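Local coordinates for protein glucose-6-phosphate isomerase (Chlamydia trachomatis D/UW-3/CX, PDB 6OTU) that catalyses the reversible isomerisation of glucose-6-phosphate to fructose-6-phosphate, at residues Ala298-His303 with Tyr476-Ala481; Ser317-Val322 with Gly484-Ile489. One frame throughout, in Å; residues are numbered along the deposited sequence.

Overall arrangement
From the N terminus, the chain passes the five-stranded parallel sheet before reaching helix 287-303, which supplies residues 298-303, and then helix 313-327, which supplies 317-322. It next lays down strands 332-337, 375-377, 401-406 and 456-461 of the mixed sheet and returns in helix 466-487. There 476-481 closes contact 1 over 172 intervening residues, and 484-489 closes contact 2 over 161. Because the segments alternate along the chain, the two closures cross. One long helix thus meets two consecutive helices at successive levels, with contact centres about 13 Å apart. Between them Lys479 packs on Ser317 and Ala318, joining the two contacts.

Contact 1. Residues Ala298-His303 with Tyr476-Ala481; sequences AAIDAH and YEHKFA
A histidine-carboxylate hydrogen bond joins two helices of the phosphoglucose isomerase fold, with Asp301 near the C-terminal end of helix 287-303 and His478 in the long helix 466-487. His478 NE2 donates to Asp301 OD1 at 2.6 Å, with an N-H...O angle of 162°. The acceptor lies close to the imidazole plane. On the carboxylate the proton arrives from the anti side, tilted out of the carboxylate plane, and the two flat groups are turned 70° against each other. His478 CG stands anti to its own carbonyl carbon (chi1 -65°), which sends the ring straight across the interhelical gap. The helices stay apart here, Asp301 CA and His478 CA being 7.8 Å from each other. Beside the bond, Ile300 CG2 meets the ring edge at His478 CD2, 4.0 Å away, so a methyl and an oxygen share the rim of the imidazole. Met84 and Met87 of helix 80-89, Thr109 and Pro314 also touch the His478 side chain. The other carboxylate oxygen, Asp301 OD2, forms a salt bridge with Arg112, which also pairs with Glu477. All three touching residues are buried. Both carboxylate oxygens are therefore engaged, OD1 by His478 NE2 and OD2 by Arg112, and Arg112 probably offsets the like charges of Asp301 and Glu477, whose OD1 and OE1 lie 5.5 Å apart, while favouring an ionised Asp301 as acceptor for the imidazole N-H.

Contact 2. Residues Ser317-Val322 with Gly484-Ile489; sequences SAMLGV and GFCWGI
Apolar packing alone joins Met319 and Val322 of helix 313-327 to Cys486 and Trp487, at the last turn of helix 466-487. The backbones are well separated, Val322 CA and Cys486 CA being 8.6 Å apart, and the side chains bridge the gap. The sulfur contact comes first: Met319 CE approaches Cys486 SG to 4.3 Å. Cys486 extends its thiol toward the partner helix, SG anti to the backbone N (chi1 -175°). Met319 leaves its helix pointing away and curls back through three successive turns near -60°, which brings its methyl to the sulfur. Leu74 of helix 65-77 and Leu80 of helix 80-89 touch both of these side chains, extending the apolar cluster.

The second group is aliphatic on aromatic. Val322 CG2 approaches the indole obliquely, 4.4 Å from both Trp487 NE1 and Trp487 CZ2, along the NE1-CE2-CZ2 side. The same methyl lies 4.5 Å from Cys486 SG, so Val322 sits between thiol and indole. Trp487 also meets Phe14 edge-to-face and meets the Phe370 ring with the planes inclined.

Polar needs are met outside the pair. Trp487 NE1 is hydrogen-bonded to Asn326 OD1, one turn beyond Val322 on the same helix.

Trp487 lies about 12 Å from Glu355, the probable proton donor, side chain to side chain. With its N-H satisfied by Asn326, the buried indole can probably lie against the Val322 methyl at little polar cost, and interhelical cohesion here rests on dispersion and hydrophobic burial.

Contact 1. Residues Ala298-His303 with Tyr476-Ala481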
loop_
_atom_site.group_PDB
_atom_site.type_symbol
_atom_site.label_atom_id
_atom_site.label_comp_id
_atom_site.label_asym_id
_atom_site.label_seq_id
_atom_site.Cartn_x
_atom_site.Cartn_y
_atom_site.Cartn_z
ATOM N N ALA A 298 -22.228 14.489 5.078
ATOM C CA ALA A 298 -23.148 15.511 4.572
ATOM C C ALA A 298 -22.632 16.925 4.833
ATOM O O ALA A 298 -22.857 17.834 4.023
ATOM C CB ALA A 298 -24.524 15.331 5.198
ATOM N N ALA A 299 -21.925 17.127 5.946
ATOM C CA ALA A 299 -21.400 18.452 6.249
ATOM C C ALA A 299 -20.343 18.878 5.232
ATOM O O ALA A 299 -20.251 20.062 4.893
ATOM C CB ALA A 299 -20.842 18.478 7.671
ATOM N N ILE A 300 -19.535 17.930 4.738
ATOM C CA ILE A 300 -18.534 18.265 3.724
ATOM C C ILE A 300 -19.192 18.451 2.355
ATOM O O ILE A 300 -18.811 19.355 1.596
ATOM C CB ILE A 300 -17.402 17.206 3.682
ATOM C CG1 ILE A 300 -16.471 17.324 4.906
ATOM C CG2 ILE A 300 -16.563 17.347 2.420
ATOM C CD1 ILE A 300 -15.813 18.693 5.086
ATOM N N ASP A 301 -20.177 17.605 2.016
ATOM C CA ASP A 301 -20.990 17.848 0.825
ATOM C C ASP A 301 -21.457 19.298 0.760
ATOM O O ASP A 301 -21.366 19.946 -0.286
ATOM C CB ASP A 301 -22.207 16.921 0.796
ATOM C CG ASP A 301 -21.835 15.443 0.731
ATOM O OD1 ASP A 301 -20.655 15.121 0.461
ATOM O OD2 ASP A 301 -22.732 14.608 0.978
ATOM N N ALA A 302 -21.980 19.824 1.872
ATOM C CA ALA A 302 -22.441 21.207 1.847
ATOM C C ALA A 302 -21.268 22.174 1.729
ATOM O O ALA A 302 -21.347 23.174 1.007
ATOM C CB ALA A 302 -23.275 21.505 3.092
ATOM N N HIS A 303 -20.158 21.869 2.403
ATOM C CA HIS A 303 -19.017 22.778 2.415
ATOM C C HIS A 303 -18.342 22.860 1.050
ATOM O O HIS A 303 -17.772 23.905 0.710
ATOM C CB HIS A 303 -18.027 22.334 3.495
ATOM C CG HIS A 303 -16.656 22.931 3.360
ATOM N ND1 HIS A 303 -16.339 24.189 3.826
ATOM C CD2 HIS A 303 -15.515 22.423 2.840
ATOM C CE1 HIS A 303 -15.065 24.436 3.577
ATOM N NE2 HIS A 303 -14.544 23.382 2.974
ATOM N N TYR A 476 -12.254 13.442 0.342
ATOM C CA TYR A 476 -11.491 12.868 -0.756
ATOM C C TYR A 476 -12.393 12.547 -1.939
ATOM O O TYR A 476 -11.977 12.698 -3.095
ATOM C CB TYR A 476 -10.729 11.627 -0.278
ATOM C CG TYR A 476 -9.351 11.971 0.247
ATOM C CD1 TYR A 476 -8.320 12.271 -0.634
ATOM C CD2 TYR A 476 -9.088 12.044 1.624
ATOM C CE1 TYR A 476 -7.060 12.610 -0.171
ATOM C CE2 TYR A 476 -7.830 12.390 2.098
ATOM C CZ TYR A 476 -6.815 12.668 1.191
ATOM O OH TYR A 476 -5.540 12.998 1.610
ATOM N N GLU A 477 -13.630 12.117 -1.678
ATOM C CA GLU A 477 -14.581 11.924 -2.771
ATOM C C GLU A 477 -14.707 13.198 -3.596
ATOM O O GLU A 477 -14.645 13.158 -4.825
ATOM C CB GLU A 477 -15.951 11.485 -2.236
ATOM C CG GLU A 477 -15.928 10.092 -1.610
ATOM C CD GLU A 477 -17.291 9.617 -1.135
ATOM O OE1 GLU A 477 -18.245 10.440 -1.076
ATOM O OE2 GLU A 477 -17.413 8.404 -0.836
ATOM N N HIS A 478 -14.826 14.349 -2.932
ATOM C CA HIS A 478 -14.986 15.596 -3.673
ATOM C C HIS A 478 -13.675 16.112 -4.258
ATOM O O HIS A 478 -13.689 16.699 -5.350
ATOM C CB HIS A 478 -15.646 16.636 -2.773
ATOM C CG HIS A 478 -17.031 16.240 -2.398
ATOM N ND1 HIS A 478 -17.863 15.595 -3.287
ATOM C CD2 HIS A 478 -17.709 16.320 -1.233
ATOM C CE1 HIS A 478 -19.011 15.328 -2.693
ATOM N NE2 HIS A 478 -18.945 15.761 -1.447
ATOM N N LYS A 479 -12.548 15.900 -3.569
ATOM C CA LYS A 479 -11.248 16.187 -4.167
ATOM C C LYS A 479 -11.123 15.537 -5.539
ATOM O O LYS A 479 -10.774 16.196 -6.523
ATOM C CB LYS A 479 -10.105 15.703 -3.268
ATOM C CG LYS A 479 -8.761 15.830 -3.977
ATOM C CD LYS A 479 -7.635 15.117 -3.274
ATOM C CE LYS A 479 -6.308 15.524 -3.889
ATOM N NZ LYS A 479 -5.230 14.607 -3.471
ATOM N N PHE A 480 -11.403 14.236 -5.620
ATOM C CA PHE A 480 -11.224 13.527 -6.883
ATOM C C PHE A 480 -12.252 13.978 -7.916
ATOM O O PHE A 480 -11.932 14.105 -9.104
ATOM C CB PHE A 480 -11.295 12.020 -6.638
ATOM C CG PHE A 480 -10.227 11.518 -5.695
ATOM C CD1 PHE A 480 -8.912 11.933 -5.833
ATOM C CD2 PHE A 480 -10.536 10.642 -4.669
ATOM C CE1 PHE A 480 -7.917 11.480 -4.957
ATOM C CE2 PHE A 480 -9.544 10.182 -3.793
ATOM C CZ PHE A 480 -8.245 10.598 -3.938
ATOM N N ALA A 481 -13.486 14.249 -7.471
ATOM C CA ALA A 481 -14.507 14.786 -8.367
ATOM C C ALA A 481 -14.094 16.138 -8.935
ATOM O O ALA A 481 -14.274 16.402 -10.130
ATOM C CB ALA A 481 -15.849 14.906 -7.629
#

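Contact 2. Residues Ser317-Val322 with Gly484-Ile489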
loop_
_atom_site.group_PDB
_atom_site.type_symbol
_atom_site.label_atom_id
_atom_site.label_comp_id
_atom_site.label_asym_id
_atom_site.label_seq_id
_atom_site.Cartn_x
_atom_site.Cartn_y
_atom_site.Cartn_z
ATOM N N SER A 317 -7.586 21.230 -2.090
ATOM C CA SER A 317 -6.763 20.038 -2.200
ATOM C C SER A 317 -6.723 19.535 -3.644
ATOM O O SER A 317 -5.658 19.172 -4.150
ATOM C CB SER A 317 -7.278 18.971 -1.241
ATOM O OG SER A 317 -6.874 17.687 -1.666
ATOM N N ALA A 318 -7.859 19.602 -4.349
ATOM C CA ALA A 318 -7.887 19.229 -5.760
ATOM C C ALA A 318 -6.970 20.118 -6.597
ATOM O O ALA A 318 -6.197 19.614 -7.422
ATOM C CB ALA A 318 -9.315 19.283 -6.295
ATOM N N MET A 319 -7.029 21.447 -6.398
ATOM C CA MET A 319 -6.245 22.347 -7.251
ATOM C C MET A 319 -4.752 22.285 -6.920
ATOM O O MET A 319 -3.905 22.337 -7.827
ATOM C CB MET A 319 -6.769 23.782 -7.141
ATOM C CG MET A 319 -8.216 23.929 -7.548
ATOM S SD MET A 319 -8.580 23.218 -9.167
ATOM C CE MET A 319 -7.611 24.313 -10.204
ATOM N N LEU A 320 -4.404 22.150 -5.636
ATOM C CA LEU A 320 -3.006 21.892 -5.280
ATOM C C LEU A 320 -2.510 20.583 -5.898
ATOM O O LEU A 320 -1.349 20.480 -6.316
ATOM C CB LEU A 320 -2.857 21.859 -3.760
ATOM C CG LEU A 320 -3.028 23.200 -3.029
ATOM C CD1 LEU A 320 -3.177 22.995 -1.533
ATOM C CD2 LEU A 320 -1.855 24.135 -3.340
ATOM N N GLY A 321 -3.372 19.568 -5.974
ATOM C CA GLY A 321 -2.974 18.339 -6.657
ATOM C C GLY A 321 -2.739 18.557 -8.141
ATOM O O GLY A 321 -1.781 18.031 -8.711
ATOM N N VAL A 322 -3.607 19.350 -8.779
ATOM C CA VAL A 322 -3.457 19.682 -10.196
ATOM C C VAL A 322 -2.167 20.461 -10.422
ATOM O O VAL A 322 -1.448 20.231 -11.404
ATOM C CB VAL A 322 -4.693 20.471 -10.684
ATOM C CG1 VAL A 322 -4.407 21.203 -11.987
ATOM C CG2 VAL A 322 -5.916 19.567 -10.795
ATOM N N GLY A 484 -11.467 15.555 -11.563
ATOM C CA GLY A 484 -12.097 15.097 -12.792
ATOM C C GLY A 484 -12.837 16.207 -13.523
ATOM O O GLY A 484 -12.763 16.304 -14.752
ATOM N N PHE A 485 -13.575 17.056 -12.777
ATOM C CA PHE A 485 -14.290 18.180 -13.392
ATOM C C PHE A 485 -13.323 19.141 -14.060
ATOM O O PHE A 485 -13.627 19.718 -15.115
ATOM C CB PHE A 485 -15.109 18.947 -12.347
ATOM C CG PHE A 485 -16.241 18.167 -11.754
ATOM C CD1 PHE A 485 -16.908 17.211 -12.496
ATOM C CD2 PHE A 485 -16.652 18.409 -10.450
ATOM C CE1 PHE A 485 -17.956 16.502 -11.951
ATOM C CE2 PHE A 485 -17.699 17.698 -9.895
ATOM C CZ PHE A 485 -18.356 16.742 -10.648
ATOM N N CYS A 486 -12.153 19.321 -13.451
ATOM C CA CYS A 486 -11.151 20.223 -13.993
ATOM C C CYS A 486 -10.513 19.627 -15.253
ATOM O O CYS A 486 -10.452 20.290 -16.298
ATOM C CB CYS A 486 -10.102 20.519 -12.924
ATOM S SG CYS A 486 -8.877 21.729 -13.406
ATOM N N TRP A 487 -10.057 18.369 -15.173
ATOM C CA TRP A 487 -9.553 17.659 -16.349
ATOM C C TRP A 487 -10.608 17.501 -17.445
ATOM O O TRP A 487 -10.254 17.381 -18.624
ATOM C CB TRP A 487 -9.020 16.290 -15.932
ATOM C CG TRP A 487 -7.752 16.412 -15.158
ATOM C CD1 TRP A 487 -6.767 17.337 -15.357
ATOM C CD2 TRP A 487 -7.340 15.622 -14.040
ATOM N NE1 TRP A 487 -5.762 17.164 -14.448
ATOM C CE2 TRP A 487 -6.082 16.119 -13.624
ATOM C CE3 TRP A 487 -7.898 14.530 -13.360
ATOM C CZ2 TRP A 487 -5.370 15.563 -12.557
ATOM C CZ3 TRP A 487 -7.201 13.984 -12.301
ATOM C CH2 TRP A 487 -5.947 14.501 -11.906
ATOM N N GLY A 488 -11.895 17.501 -17.091
ATOM C CA GLY A 488 -12.933 17.266 -18.078
ATOM C C GLY A 488 -13.110 15.815 -18.477
ATOM O O GLY A 488 -13.523 15.539 -19.604
ATOM N N ILE A 489 -12.812 14.883 -17.581
ATOM C CA ILE A 489 -12.945 13.467 -17.849
ATOM C C ILE A 489 -14.185 12.955 -17.129
ATOM O O ILE A 489 -14.802 13.660 -16.336
ATOM C CB ILE A 489 -11.680 12.683 -17.410
ATOM C CG1 ILE A 489 -11.481 12.856 -15.899
ATOM C CG2 ILE A 489 -10.476 13.169 -18.171
ATOM C CD1 ILE A 489 -10.381 11.999 -15.287
#